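Local coordinates for protein beta-1,4-exocellulase (Thermobifida fusca, PDB 4B4H) that probably hydrolyses cellulose as a family 6 cellobiohydrolase, of which this chain is the catalytic domain, at residues 132-137 / 165-170. Numbering follows the deposited sequence.
Sequences IIEIDS and NGVGYA
Val-167 lays its CG1 methyl across the CG2 methyl of Ile-133 at 4.2 Å, the two side chains meeting at a slant. The same Ile-133 methyl lies 4.4 Å from Ala-170 CB, about one helical turn further on, where a side chain of a single carbon lets helix 162-175 come close to the sheet. Branched and purely apolar, Val-167 and Ile-133 suit a buried interface that offers them no polar partner.

The other branch of Val-167, CG2, reaches Glu-134 CB at 4.2 Å and, more loosely, Ser-137 OG at 4.5 Å. Glu-134 can serve two sides: its CB meets the valine, while the chain bends at chi2 (-68°) and OE2 is hydrogen-bonded to Tyr-106 OH and to the backbone N of Asn-83. Ser-137 spends its hydroxyl on its own loop: OG donates to Glu-134 O at 2.6 Å, tilted 34° from the carbonyl plane, and so ties together the turn that carries Asp-136, the predicted proton donor.

The contact packs the helix, part of the beta-alpha-beta crossover from strand 127-133 to the parallel strand 180-185, against the outside of the distorted, mainly parallel barrel of the family 6 catalytic domain. No hydrogen bond crosses it, which implies that cohesion comes from buried apolar packing, the Glu-134 carboxylate being bonded outside the contact and the Ser-137 hydroxyl within its loop.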
loop_
_atom_site.group_PDB
_atom_site.type_symbol
_atom_site.label_atom_id
_atom_site.label_comp_id
_atom_site.label_asym_id
_atom_site.label_seq_id
_atom_site.Cartn_x
_atom_site.Cartn_y
_atom_site.Cartn_z
ATOM N N ILE A 132 5.279 0.605 8.084
ATOM C CA ILE A 132 5.118 0.921 6.664
ATOM C C ILE A 132 5.282 2.430 6.469
ATOM O O ILE A 132 4.492 3.203 6.975
ATOM C CB ILE A 132 3.781 0.376 6.095
ATOM C CG1 ILE A 132 3.791 -1.166 6.079
ATOM C CG2 ILE A 132 3.534 0.867 4.678
ATOM C CD1 ILE A 132 2.995 -1.781 7.186
ATOM N N ILE A 133 6.306 2.833 5.717
ATOM C CA ILE A 133 6.690 4.252 5.691
ATOM C C ILE A 133 6.080 5.012 4.502
ATOM O O ILE A 133 6.576 4.908 3.368
ATOM C CB ILE A 133 8.226 4.471 5.688
ATOM C CG1 ILE A 133 8.936 3.736 6.837
ATOM C CG2 ILE A 133 8.571 5.963 5.747
ATOM C CD1 ILE A 133 8.334 3.897 8.216
ATOM N N GLU A 134 5.042 5.800 4.805
ATOM C CA GLU A 134 4.467 6.853 3.932
ATOM C C GLU A 134 3.990 6.443 2.535
ATOM O O GLU A 134 4.719 6.565 1.539
ATOM C CB GLU A 134 5.383 8.105 3.901
ATOM C CG GLU A 134 5.575 8.799 5.258
ATOM C CD GLU A 134 4.306 9.471 5.786
ATOM O OE1 GLU A 134 3.321 9.599 5.032
ATOM O OE2 GLU A 134 4.251 9.843 6.978
ATOM N N ILE A 135 2.762 5.937 2.463
ATOM C CA ILE A 135 2.244 5.512 1.175
ATOM C C ILE A 135 1.928 6.729 0.312
ATOM O O ILE A 135 1.777 7.853 0.817
ATOM C CB ILE A 135 1.022 4.564 1.305
ATOM C CG1 ILE A 135 -0.140 5.266 2.020
ATOM C CG2 ILE A 135 1.425 3.243 1.968
ATOM C CD1 ILE A 135 -1.440 4.496 1.974
ATOM N N ASP A 136 1.846 6.519 -0.995
ATOM C CA ASP A 136 1.457 7.594 -1.921
ATOM C C ASP A 136 2.353 8.835 -1.742
ATOM O O ASP A 136 1.842 9.972 -1.744
ATOM C CB ASP A 136 -0.023 7.972 -1.737
ATOM C CG ASP A 136 -0.517 8.914 -2.813
ATOM O OD1 ASP A 136 0.027 8.888 -3.933
ATOM O OD2 ASP A 136 -1.440 9.705 -2.548
ATOM N N SER A 137 3.660 8.631 -1.593
ATOM C CA SER A 137 4.601 9.736 -1.358
ATOM C C SER A 137 5.641 9.856 -2.465
ATOM O O SER A 137 5.353 10.377 -3.539
ATOM C CB SER A 137 5.264 9.633 0.031
ATOM O OG SER A 137 5.999 8.428 0.195
ATOM N N ASN A 165 12.866 14.613 2.925
ATOM C CA ASN A 165 13.357 14.857 4.278
ATOM C C ASN A 165 12.449 14.303 5.376
ATOM O O ASN A 165 12.946 13.860 6.407
ATOM C CB ASN A 165 13.588 16.352 4.510
ATOM C CG ASN A 165 14.800 16.873 3.765
ATOM O OD1 ASN A 165 15.726 16.134 3.452
ATOM N ND2 ASN A 165 14.802 18.174 3.488
ATOM N N GLY A 166 11.132 14.348 5.152
ATOM C CA GLY A 166 10.165 13.753 6.079
ATOM C C GLY A 166 10.425 12.264 6.206
ATOM O O GLY A 166 10.627 11.768 7.314
ATOM N N VAL A 167 10.420 11.576 5.068
ATOM C CA VAL A 167 10.697 10.139 5.012
ATOM C C VAL A 167 12.038 9.787 5.659
ATOM O O VAL A 167 12.105 8.837 6.449
ATOM C CB VAL A 167 10.623 9.608 3.563
ATOM C CG1 VAL A 167 11.217 8.214 3.470
ATOM C CG2 VAL A 167 9.189 9.622 3.059
ATOM N N GLY A 168 13.094 10.547 5.337
ATOM C CA GLY A 168 14.405 10.339 5.953
ATOM C C GLY A 168 14.331 10.353 7.456
ATOM O O GLY A 168 14.865 9.457 8.122
ATOM N N TYR A 169 13.654 11.375 7.977
ATOM C CA TYR A 169 13.467 11.551 9.396
ATOM C C TYR A 169 12.832 10.330 10.083
ATOM O O TYR A 169 13.332 9.876 11.132
ATOM C CB TYR A 169 12.692 12.862 9.665
ATOM C CG TYR A 169 12.704 13.247 11.125
ATOM C CD1 TYR A 169 13.880 13.715 11.724
ATOM C CD2 TYR A 169 11.566 13.114 11.921
ATOM C CE1 TYR A 169 13.925 14.038 13.061
ATOM C CE2 TYR A 169 11.594 13.445 13.271
ATOM C CZ TYR A 169 12.789 13.911 13.829
ATOM O OH TYR A 169 12.900 14.256 15.165
ATOM N N ALA A 170 11.793 9.775 9.446
ATOM C CA ALA A 170 11.039 8.647 10.000
ATOM C C ALA A 170 11.947 7.433 10.004
ATOM O O ALA A 170 11.996 6.692 10.979
ATOM C CB ALA A 170 9.768 8.366 9.203
#